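Local structure of protein RMD9, mitochondrial (Saccharomyces cerevisiae S288C, 7A9X) at residues C187-K195 with F206-M215; I252-Y261 with E285-N296. The protein binds a dodecameric sequence element in the 3'-UTRs of mitochondrial mRNAs and is involved in the processing or stability of these transcripts. All coordinates share one frame; numbering follows the deposited sequence.

Contact 1 of 2, residues C187-K195 with F206-M215; sequences CIRIWEASK and FQEPKVVGFM. With nucleotides of chain B.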
loop_
_atom_site.group_PDB
_atom_site.type_symbol
_atom_site.label_atom_id
_atom_site.label_comp_id
_atom_site.label_asym_id
_atom_site.label_seq_id
_atom_site.Cartn_x
_atom_site.Cartn_y
_atom_site.Cartn_z
ATOM N N CYS A 187 18.270 4.278 7.187
ATOM C CA CYS A 187 19.019 4.775 6.036
ATOM C C CYS A 187 20.071 5.792 6.457
ATOM O O CYS A 187 21.182 5.805 5.915
ATOM C CB CYS A 187 18.067 5.396 5.012
ATOM S SG CYS A 187 16.916 4.243 4.242
ATOM N N ILE A 188 19.737 6.654 7.418
ATOM C CA ILE A 188 20.687 7.662 7.874
ATOM C C ILE A 188 21.822 7.010 8.653
ATOM O O ILE A 188 22.989 7.391 8.510
ATOM C CB ILE A 188 19.961 8.736 8.704
ATOM C CG1 ILE A 188 18.810 9.338 7.893
ATOM C CG2 ILE A 188 20.929 9.824 9.139
ATOM C CD1 ILE A 188 18.084 10.463 8.600
ATOM N N ARG A 189 21.503 6.007 9.477
ATOM C CA ARG A 189 22.536 5.314 10.241
ATOM C C ARG A 189 23.516 4.602 9.317
ATOM O O ARG A 189 24.736 4.717 9.480
ATOM C CB ARG A 189 21.897 4.316 11.206
ATOM C CG ARG A 189 20.918 4.925 12.194
ATOM C CD ARG A 189 20.144 3.835 12.916
ATOM N NE ARG A 189 18.953 4.352 13.583
ATOM C CZ ARG A 189 17.996 3.591 14.103
ATOM N NH1 ARG A 189 18.084 2.269 14.032
ATOM N NH2 ARG A 189 16.947 4.151 14.690
ATOM N N ILE A 190 22.996 3.852 8.341
ATOM C CA ILE A 190 23.861 3.128 7.411
ATOM C C ILE A 190 24.734 4.098 6.626
ATOM O O ILE A 190 25.934 3.864 6.434
ATOM C CB ILE A 190 23.019 2.243 6.474
ATOM C CG1 ILE A 190 22.337 1.126 7.262
ATOM C CG2 ILE A 190 23.878 1.664 5.357
ATOM C CD1 ILE A 190 21.462 0.230 6.403
ATOM N N TRP A 191 24.148 5.205 6.164
ATOM C CA TRP A 191 24.899 6.161 5.359
ATOM C C TRP A 191 26.005 6.814 6.177
ATOM O O TRP A 191 27.160 6.882 5.739
ATOM C CB TRP A 191 23.953 7.214 4.780
ATOM C CG TRP A 191 24.649 8.325 4.051
ATOM C CD1 TRP A 191 25.279 8.249 2.841
ATOM C CD2 TRP A 191 24.774 9.686 4.482
ATOM N NE1 TRP A 191 25.794 9.477 2.497
ATOM C CE2 TRP A 191 25.497 10.376 3.488
ATOM C CE3 TRP A 191 24.346 10.387 5.614
ATOM C CZ2 TRP A 191 25.802 11.733 3.593
ATOM C CZ3 TRP A 191 24.650 11.733 5.717
ATOM C CH2 TRP A 191 25.371 12.392 4.713
ATOM N N GLU A 192 25.675 7.290 7.379
ATOM C CA GLU A 192 26.672 7.974 8.189
ATOM C C GLU A 192 27.674 7.000 8.796
ATOM O O GLU A 192 28.807 7.393 9.097
ATOM C CB GLU A 192 25.986 8.797 9.280
ATOM C CG GLU A 192 26.596 10.178 9.470
ATOM C CD GLU A 192 25.555 11.279 9.506
ATOM O OE1 GLU A 192 24.385 10.988 9.834
ATOM O OE2 GLU A 192 25.906 12.438 9.195
ATOM N N ALA A 193 27.289 5.734 8.981
ATOM C CA ALA A 193 28.260 4.743 9.428
ATOM C C ALA A 193 29.238 4.376 8.321
ATOM O O ALA A 193 30.333 3.882 8.614
ATOM C CB ALA A 193 27.552 3.491 9.941
ATOM N N SER A 194 28.867 4.606 7.059
ATOM C CA SER A 194 29.785 4.361 5.955
ATOM C C SER A 194 30.954 5.336 5.956
ATOM O O SER A 194 31.980 5.052 5.331
ATOM C CB SER A 194 29.042 4.447 4.622
ATOM O OG SER A 194 28.557 5.760 4.405
ATOM N N LYS A 195 30.822 6.478 6.637
ATOM C CA LYS A 195 31.932 7.423 6.712
ATOM C C LYS A 195 33.125 6.811 7.436
ATOM O O LYS A 195 34.274 6.977 7.008
ATOM C CB LYS A 195 31.481 8.707 7.410
ATOM C CG LYS A 195 30.350 9.448 6.715
ATOM C CD LYS A 195 29.955 10.688 7.503
ATOM C CE LYS A 195 28.838 11.448 6.814
ATOM N NZ LYS A 195 28.401 12.624 7.612
ATOM N N PHE A 206 29.644 5.853 -0.890
ATOM C CA PHE A 206 28.483 6.379 -0.181
ATOM C C PHE A 206 28.453 7.901 -0.136
ATOM O O PHE A 206 27.441 8.469 0.290
ATOM C CB PHE A 206 28.435 5.826 1.245
ATOM C CG PHE A 206 27.789 4.470 1.355
ATOM C CD1 PHE A 206 28.516 3.316 1.106
ATOM C CD2 PHE A 206 26.457 4.349 1.725
ATOM C CE1 PHE A 206 27.925 2.069 1.213
ATOM C CE2 PHE A 206 25.859 3.105 1.833
ATOM C CZ PHE A 206 26.594 1.963 1.577
ATOM N N GLN A 207 29.525 8.571 -0.555
ATOM C CA GLN A 207 29.574 10.025 -0.602
ATOM C C GLN A 207 29.451 10.569 -2.018
ATOM O O GLN A 207 29.554 11.784 -2.216
ATOM C CB GLN A 207 30.865 10.531 0.045
ATOM C CG GLN A 207 31.003 10.138 1.506
ATOM C CD GLN A 207 29.881 10.693 2.361
ATOM O OE1 GLN A 207 29.400 11.803 2.132
ATOM N NE2 GLN A 207 29.454 9.918 3.353
ATOM N N GLU A 208 29.236 9.700 -3.002
ATOM C CA GLU A 208 29.073 10.140 -4.376
ATOM C C GLU A 208 27.805 10.983 -4.523
ATOM O O GLU A 208 26.858 10.832 -3.745
ATOM C CB GLU A 208 29.017 8.935 -5.312
ATOM C CG GLU A 208 30.334 8.176 -5.412
ATOM C CD GLU A 208 30.250 6.973 -6.329
ATOM O OE1 GLU A 208 31.075 6.047 -6.168
ATOM O OE2 GLU A 208 29.362 6.953 -7.209
ATOM N N PRO A 209 27.768 11.883 -5.514
ATOM C CA PRO A 209 26.619 12.800 -5.635
ATOM C C PRO A 209 25.268 12.112 -5.728
ATOM O O PRO A 209 24.290 12.615 -5.158
ATOM C CB PRO A 209 26.942 13.584 -6.915
ATOM C CG PRO A 209 28.428 13.568 -6.993
ATOM C CD PRO A 209 28.855 12.233 -6.446
ATOM N N LYS A 210 25.172 10.980 -6.430
ATOM C CA LYS A 210 23.870 10.336 -6.568
ATOM C C LYS A 210 23.405 9.724 -5.254
ATOM O O LYS A 210 22.196 9.602 -5.025
ATOM C CB LYS A 210 23.903 9.280 -7.672
ATOM C CG LYS A 210 24.896 8.149 -7.471
ATOM C CD LYS A 210 24.758 7.145 -8.603
ATOM C CE LYS A 210 25.893 6.140 -8.622
ATOM N NZ LYS A 210 25.786 5.243 -9.809
ATOM N N VAL A 211 24.339 9.340 -4.381
ATOM C CA VAL A 211 23.957 8.868 -3.055
ATOM C C VAL A 211 23.550 10.043 -2.174
ATOM O O VAL A 211 22.600 9.947 -1.386
ATOM C CB VAL A 211 25.100 8.052 -2.424
ATOM C CG1 VAL A 211 24.663 7.468 -1.089
ATOM C CG2 VAL A 211 25.559 6.951 -3.368
ATOM N N VAL A 212 24.265 11.165 -2.286
ATOM C CA VAL A 212 23.881 12.366 -1.549
ATOM C C VAL A 212 22.497 12.832 -1.978
ATOM O O VAL A 212 21.687 13.270 -1.151
ATOM C CB VAL A 212 24.934 13.475 -1.741
ATOM C CG1 VAL A 212 24.522 14.737 -0.993
ATOM C CG2 VAL A 212 26.300 12.997 -1.281
ATOM N N GLY A 213 22.201 12.736 -3.278
ATOM C CA GLY A 213 20.889 13.127 -3.764
ATOM C C GLY A 213 19.765 12.351 -3.106
ATOM O O GLY A 213 18.742 12.926 -2.732
ATOM N N PHE A 214 19.937 11.034 -2.953
ATOM C CA PHE A 214 18.933 10.261 -2.231
ATOM C C PHE A 214 18.829 10.708 -0.784
ATOM O O PHE A 214 17.737 10.680 -0.205
ATOM C CB PHE A 214 19.249 8.765 -2.277
ATOM C CG PHE A 214 18.412 7.950 -1.327
ATOM C CD1 PHE A 214 17.170 7.475 -1.715
ATOM C CD2 PHE A 214 18.848 7.688 -0.034
ATOM C CE1 PHE A 214 16.388 6.743 -0.842
ATOM C CE2 PHE A 214 18.067 6.963 0.844
ATOM C CZ PHE A 214 16.837 6.486 0.439
ATOM N N MET A 215 19.951 11.112 -0.184
ATOM C CA MET A 215 19.975 11.376 1.250
ATOM C C MET A 215 19.381 12.732 1.607
ATOM O O MET A 215 18.838 12.888 2.707
ATOM C CB MET A 215 21.408 11.273 1.773
ATOM C CG MET A 215 21.823 9.850 2.080
ATOM S SD MET A 215 20.768 9.169 3.371
ATOM C CE MET A 215 20.848 7.424 3.000
ATOM P P A B 3 22.750 6.805 -13.632
ATOM O OP1 A B 3 21.441 7.506 -13.684
ATOM O OP2 A B 3 23.611 6.935 -12.428
ATOM O "O5'" A B 3 22.477 5.256 -13.867
ATOM C "C5'" A B 3 21.689 4.810 -14.957
ATOM C "C4'" A B 3 21.775 3.314 -15.109
ATOM O "O4'" A B 3 23.144 2.935 -15.398
ATOM C "C3'" A B 3 21.414 2.505 -13.872
ATOM O "O3'" A B 3 20.013 2.334 -13.729
ATOM C "C2'" A B 3 22.176 1.203 -14.088
ATOM O "O2'" A B 3 21.477 0.353 -14.986
ATOM C "C1'" A B 3 23.445 1.701 -14.783
ATOM N N9 A B 3 24.558 1.911 -13.839
ATOM C C8 A B 3 24.875 3.057 -13.151
ATOM N N7 A B 3 25.930 2.938 -12.382
ATOM C C5 A B 3 26.336 1.625 -12.577
ATOM C C6 A B 3 27.400 0.874 -12.046
ATOM N N6 A B 3 28.285 1.357 -11.174
ATOM N N1 A B 3 27.524 -0.411 -12.448
ATOM C C2 A B 3 26.637 -0.899 -13.323
ATOM N N3 A B 3 25.597 -0.293 -13.893
ATOM C C4 A B 3 25.501 0.980 -13.471
#
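Trp-191 meets Met-215 from its first side-chain atom onward: CB lies 3.6 Å from Met-215 CE. With CG anti to the backbone N, the indole swings off its helix axis toward 206-215. CG and CD2 lie under the methionine chain, whose CG stands over the five-membered ring, 3.7 Å from the centroid and 7° off the normal, a CH-pi contact; SD follows obliquely at 4.4 Å from the same centroid, making a Met-aromatic contact. CD1 packs against Val-211 CG1 at 4.1 Å. At the ring edge NE1 donates to Phe-206 O, 2.9 Å away and near the indole plane, though the N-H...O angle of 133° is bent. CZ2 ends near the Gln-207 amide. Ser-194 CB, meanwhile, lies over one face of the Phe-206 ring, 3.9 Å from its centroid. With an alanine in place of Trp-191, Phe-206 O would probably lose its indole donor and a gap would open beside Met-215 CG. The short segments of helices 184-193 and 209-223, separated in sequence by helix 200-205, run roughly antiparallel, at 150° with axes 11.7 Å apart, as expected in the alpha-solenoid of a PPR protein, here at the inferred junction of PPR1 and PPR2.

Contact 2 of 2, residues I252-Y261 with E285-N296; sequences IKVFIKAEDY and ETHLSFIGDSKN. With nucleotides of chain B.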
loop_
_atom_site.group_PDB
_atom_site.type_symbol
_atom_site.label_atom_id
_atom_site.label_comp_id
_atom_site.label_asym_id
_atom_site.label_seq_id
_atom_site.Cartn_x
_atom_site.Cartn_y
_atom_site.Cartn_z
ATOM N N ILE A 252 15.614 19.118 -5.515
ATOM C CA ILE A 252 14.292 19.623 -5.876
ATOM C C ILE A 252 13.261 19.225 -4.827
ATOM O O ILE A 252 12.433 20.043 -4.412
ATOM C CB ILE A 252 13.893 19.126 -7.278
ATOM C CG1 ILE A 252 14.784 19.766 -8.341
ATOM C CG2 ILE A 252 12.425 19.426 -7.563
ATOM C CD1 ILE A 252 14.736 19.063 -9.676
ATOM N N LYS A 253 13.304 17.970 -4.373
ATOM C CA LYS A 253 12.331 17.503 -3.389
ATOM C C LYS A 253 12.444 18.280 -2.083
ATOM O O LYS A 253 11.427 18.625 -1.469
ATOM C CB LYS A 253 12.512 16.005 -3.140
ATOM C CG LYS A 253 12.149 15.127 -4.328
ATOM C CD LYS A 253 12.250 13.649 -3.980
ATOM C CE LYS A 253 11.815 12.778 -5.146
ATOM N NZ LYS A 253 11.771 11.332 -4.789
ATOM N N VAL A 254 13.673 18.559 -1.641
ATOM C CA VAL A 254 13.870 19.344 -0.425
ATOM C C VAL A 254 13.223 20.715 -0.572
ATOM O O VAL A 254 12.474 21.167 0.302
ATOM C CB VAL A 254 15.371 19.460 -0.100
ATOM C CG1 VAL A 254 15.599 20.471 1.017
ATOM C CG2 VAL A 254 15.942 18.107 0.285
ATOM N N PHE A 255 13.493 21.388 -1.692
ATOM C CA PHE A 255 12.969 22.731 -1.910
ATOM C C PHE A 255 11.457 22.742 -2.099
ATOM O O PHE A 255 10.817 23.761 -1.814
ATOM C CB PHE A 255 13.669 23.365 -3.112
ATOM C CG PHE A 255 15.077 23.801 -2.824
ATOM C CD1 PHE A 255 15.380 24.442 -1.635
ATOM C CD2 PHE A 255 16.096 23.564 -3.732
ATOM C CE1 PHE A 255 16.669 24.848 -1.356
ATOM C CE2 PHE A 255 17.392 23.966 -3.458
ATOM C CZ PHE A 255 17.678 24.609 -2.268
ATOM N N ILE A 256 10.875 21.640 -2.572
ATOM C CA ILE A 256 9.421 21.537 -2.641
ATOM C C ILE A 256 8.831 21.482 -1.237
ATOM O O ILE A 256 7.873 22.199 -0.919
ATOM C CB ILE A 256 9.010 20.310 -3.475
ATOM C CG1 ILE A 256 9.311 20.543 -4.956
ATOM C CG2 ILE A 256 7.537 19.990 -3.270
ATOM C CD1 ILE A 256 8.968 19.358 -5.841
ATOM N N LYS A 257 9.394 20.627 -0.378
ATOM C CA LYS A 257 8.968 20.583 1.016
ATOM C C LYS A 257 9.205 21.920 1.709
ATOM O O LYS A 257 8.365 22.377 2.491
ATOM C CB LYS A 257 9.702 19.464 1.756
ATOM C CG LYS A 257 9.192 18.065 1.455
ATOM C CD LYS A 257 7.840 17.818 2.102
ATOM C CE LYS A 257 7.392 16.380 1.902
ATOM N NZ LYS A 257 6.114 16.102 2.610
ATOM N N ALA A 258 10.344 22.560 1.437
ATOM C CA ALA A 258 10.622 23.859 2.035
ATOM C C ALA A 258 9.825 24.985 1.394
ATOM O O ALA A 258 9.913 26.125 1.861
ATOM C CB ALA A 258 12.117 24.168 1.949
ATOM N N GLU A 259 9.059 24.689 0.344
ATOM C CA GLU A 259 8.227 25.656 -0.369
ATOM C C GLU A 259 9.046 26.768 -1.013
ATOM O O GLU A 259 8.504 27.828 -1.346
ATOM C CB GLU A 259 7.147 26.247 0.542
ATOM C CG GLU A 259 6.291 25.191 1.224
ATOM C CD GLU A 259 4.988 25.748 1.757
ATOM O OE1 GLU A 259 4.138 26.160 0.939
ATOM O OE2 GLU A 259 4.814 25.772 2.993
ATOM N N ASP A 260 10.351 26.549 -1.194
ATOM C CA ASP A 260 11.174 27.423 -2.027
ATOM C C ASP A 260 11.030 26.947 -3.473
ATOM O O ASP A 260 11.927 26.347 -4.071
ATOM C CB ASP A 260 12.625 27.421 -1.564
ATOM C CG ASP A 260 13.436 28.558 -2.166
ATOM O OD1 ASP A 260 13.072 29.054 -3.250
ATOM O OD2 ASP A 260 14.442 28.961 -1.548
ATOM N N TYR A 261 9.862 27.251 -4.039
ATOM C CA TYR A 261 9.486 26.678 -5.326
ATOM C C TYR A 261 10.328 27.222 -6.473
ATOM O O TYR A 261 10.573 26.503 -7.448
ATOM C CB TYR A 261 7.999 26.921 -5.585
ATOM C CG TYR A 261 7.102 26.289 -4.542
ATOM C CD1 TYR A 261 7.030 24.908 -4.408
ATOM C CD2 TYR A 261 6.328 27.070 -3.693
ATOM C CE1 TYR A 261 6.212 24.321 -3.459
ATOM C CE2 TYR A 261 5.508 26.492 -2.738
ATOM C CZ TYR A 261 5.454 25.116 -2.627
ATOM O OH TYR A 261 4.643 24.527 -1.685
ATOM N N GLU A 285 9.977 11.235 -10.833
ATOM C CA GLU A 285 9.944 11.424 -9.384
ATOM C C GLU A 285 9.738 12.889 -9.025
ATOM O O GLU A 285 8.898 13.218 -8.180
ATOM C CB GLU A 285 11.232 10.903 -8.746
ATOM C CG GLU A 285 11.388 9.398 -8.743
ATOM C CD GLU A 285 12.375 8.931 -7.693
ATOM O OE1 GLU A 285 11.937 8.608 -6.568
ATOM O OE2 GLU A 285 13.589 8.904 -7.988
ATOM N N THR A 286 10.498 13.787 -9.658
ATOM C CA THR A 286 10.374 15.204 -9.334
ATOM C C THR A 286 9.009 15.744 -9.739
ATOM O O THR A 286 8.352 16.432 -8.949
ATOM C CB THR A 286 11.495 16.003 -10.000
ATOM O OG1 THR A 286 11.564 15.665 -11.389
ATOM C CG2 THR A 286 12.823 15.694 -9.338
ATOM N N HIS A 287 8.560 15.432 -10.959
ATOM C CA HIS A 287 7.243 15.878 -11.406
ATOM C C HIS A 287 6.158 15.437 -10.431
ATOM O O HIS A 287 5.338 16.250 -9.988
ATOM C CB HIS A 287 6.959 15.346 -12.812
ATOM C CG HIS A 287 5.743 15.937 -13.455
ATOM N ND1 HIS A 287 5.769 16.497 -14.714
ATOM C CD2 HIS A 287 4.462 16.039 -13.025
ATOM C CE1 HIS A 287 4.560 16.929 -15.027
ATOM N NE2 HIS A 287 3.749 16.664 -14.019
ATOM N N LEU A 288 6.149 14.150 -10.071
ATOM C CA LEU A 288 5.169 13.664 -9.105
ATOM C C LEU A 288 5.339 14.333 -7.747
ATOM O O LEU A 288 4.355 14.520 -7.022
ATOM C CB LEU A 288 5.271 12.145 -8.962
ATOM C CG LEU A 288 4.876 11.317 -10.186
ATOM C CD1 LEU A 288 5.087 9.835 -9.917
ATOM C CD2 LEU A 288 3.434 11.593 -10.581
ATOM N N SER A 289 6.570 14.702 -7.385
ATOM C CA SER A 289 6.786 15.406 -6.126
ATOM C C SER A 289 6.092 16.765 -6.124
ATOM O O SER A 289 5.547 17.187 -5.097
ATOM C CB SER A 289 8.283 15.558 -5.858
ATOM O OG SER A 289 8.514 16.133 -4.584
ATOM N N PHE A 290 6.090 17.462 -7.267
ATOM C CA PHE A 290 5.370 18.730 -7.346
ATOM C C PHE A 290 3.876 18.540 -7.131
ATOM O O PHE A 290 3.199 19.446 -6.631
ATOM C CB PHE A 290 5.613 19.409 -8.696
ATOM C CG PHE A 290 6.920 20.140 -8.790
ATOM C CD1 PHE A 290 7.090 21.371 -8.171
ATOM C CD2 PHE A 290 7.974 19.608 -9.515
ATOM C CE1 PHE A 290 8.293 22.050 -8.263
ATOM C CE2 PHE A 290 9.180 20.283 -9.609
ATOM C CZ PHE A 290 9.339 21.505 -8.984
ATOM N N ILE A 291 3.347 17.375 -7.497
ATOM C CA ILE A 291 1.914 17.133 -7.390
ATOM C C ILE A 291 1.534 16.760 -5.964
ATOM O O ILE A 291 0.591 17.318 -5.392
ATOM C CB ILE A 291 1.487 16.043 -8.388
ATOM C CG1 ILE A 291 1.765 16.501 -9.819
ATOM C CG2 ILE A 291 0.020 15.679 -8.199
ATOM C CD1 ILE A 291 1.408 15.468 -10.858
ATOM N N GLY A 292 2.260 15.818 -5.370
ATOM C CA GLY A 292 1.869 15.263 -4.089
ATOM C C GLY A 292 2.523 15.888 -2.873
ATOM O O GLY A 292 2.080 15.647 -1.745
ATOM N N ASP A 293 3.571 16.692 -3.072
ATOM C CA ASP A 293 4.305 17.267 -1.953
ATOM C C ASP A 293 4.248 18.784 -1.866
ATOM O O ASP A 293 4.581 19.331 -0.809
ATOM C CB ASP A 293 5.779 16.837 -1.998
ATOM C CG ASP A 293 5.953 15.351 -1.799
ATOM O OD1 ASP A 293 5.166 14.764 -1.027
ATOM O OD2 ASP A 293 6.869 14.769 -2.416
ATOM N N SER A 294 3.848 19.479 -2.929
ATOM C CA SER A 294 3.784 20.934 -2.888
ATOM C C SER A 294 2.580 21.374 -2.067
ATOM O O SER A 294 1.438 21.018 -2.383
ATOM C CB SER A 294 3.710 21.514 -4.300
ATOM O OG SER A 294 4.849 21.152 -5.063
ATOM N N LYS A 295 2.838 22.141 -1.004
ATOM C CA LYS A 295 1.746 22.717 -0.234
ATOM C C LYS A 295 1.010 23.795 -1.016
ATOM O O LYS A 295 -0.150 24.085 -0.702
ATOM C CB LYS A 295 2.269 23.281 1.091
ATOM C CG LYS A 295 1.748 22.547 2.317
ATOM C CD LYS A 295 1.968 21.048 2.195
ATOM C CE LYS A 295 1.380 20.306 3.383
ATOM N NZ LYS A 295 1.664 18.844 3.317
ATOM N N ASN A 296 1.650 24.398 -2.017
ATOM C CA ASN A 296 0.972 25.333 -2.911
ATOM C C ASN A 296 0.143 24.522 -3.898
ATOM O O ASN A 296 0.673 23.941 -4.849
ATOM C CB ASN A 296 1.972 26.230 -3.626
ATOM C CG ASN A 296 1.308 27.118 -4.664
ATOM O OD1 ASN A 296 1.790 27.249 -5.785
ATOM N ND2 ASN A 296 0.187 27.727 -4.292
ATOM P P U B 5 15.284 5.293 -9.758
ATOM O OP1 U B 5 15.200 6.105 -8.518
ATOM O OP2 U B 5 15.731 3.880 -9.685
ATOM O "O5'" U B 5 13.841 5.325 -10.425
ATOM C "C5'" U B 5 13.196 6.558 -10.702
ATOM C "C4'" U B 5 11.902 6.337 -11.437
ATOM O "O4'" U B 5 12.178 5.780 -12.751
ATOM C "C3'" U B 5 10.961 5.326 -10.805
ATOM O "O3'" U B 5 10.208 5.853 -9.730
ATOM C "C2'" U B 5 10.122 4.868 -11.987
ATOM O "O2'" U B 5 9.129 5.828 -12.305
ATOM C "C1'" U B 5 11.166 4.858 -13.104
ATOM N N1 U B 5 11.771 3.517 -13.262
ATOM C C2 U B 5 11.046 2.606 -14.004
ATOM O O2 U B 5 9.977 2.882 -14.522
ATOM N N3 U B 5 11.622 1.366 -14.122
ATOM C C4 U B 5 12.821 0.955 -13.578
ATOM O O4 U B 5 13.205 -0.198 -13.775
ATOM C C5 U B 5 13.511 1.953 -12.817
ATOM C C6 U B 5 12.973 3.171 -12.685
#
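Ile-256 CD1 sits over the centre of the Phe-290 ring, 3.5 Å from the centroid and 6° off the normal, a CH-pi contact. CG1 anti to the carbonyl carbon and a straight chi2 aim this methyl at the neighbouring helix, while CG2 reaches Ser-294 OG at 3.4 Å. Ile-252 CG2 meets the same ring obliquely. Tyr-261 provides the polar grip: its OH accepts from Asn-296 N at 3.0 Å (N-H...O 151°) and donates to Glu-259 OE1, 3.1 Å away, on the carboxylate's anti side. Toward the RNA, Lys-253 NZ forms a salt bridge with Glu-285 OE1 at 3.3 Å, in which the hydrogen bond is weak.

Second-shell bonds set these partners. Ser-294 OG donates to Phe-290 O at 2.8 Å, tying the turn to the helix it leaves, and Ser-289 OG donates to the anti lone pair of Asp-293 OD2. Phe-303 stacks on Phe-290, and Phe-268 meets it edge-to-face. A Schellman motif at Glu-259 ends helix 245-257, and Asn-296 caps helix 297-308 through Leu-299 N. The helix segments lie only 7° from parallel, with axes 9.9 Å apart, consistent with the side-by-side N-terminal helices of two consecutive pentatricopeptide repeats, inferred as PPR3 and PPR4.

How the contacts relate
Contact 1 closes before contact 2 opens, so the two follow in series along a chain of helices without strands. Their centres lie 22 Å apart and their nearest atoms about 6 Å, without touching. Helices 209-223 and 245-257 bridge that interval: Phe-214 of contact 1 reaches Asn-246 on the latter, and Val-254 of contact 2 packs on Leu-216 and Tyr-220 of the former. By the inferred repeat bounds, contact 1 lies at the PPR1-PPR2 junction and contact 2 joins PPR3 and PPR4. Lys-210 lies near A3 of chain B and Glu-285 near U5 of chain B, consistent with the RNA running along the repeats, nucleotide 3 near PPR2 and nucleotide 5 near PPR4.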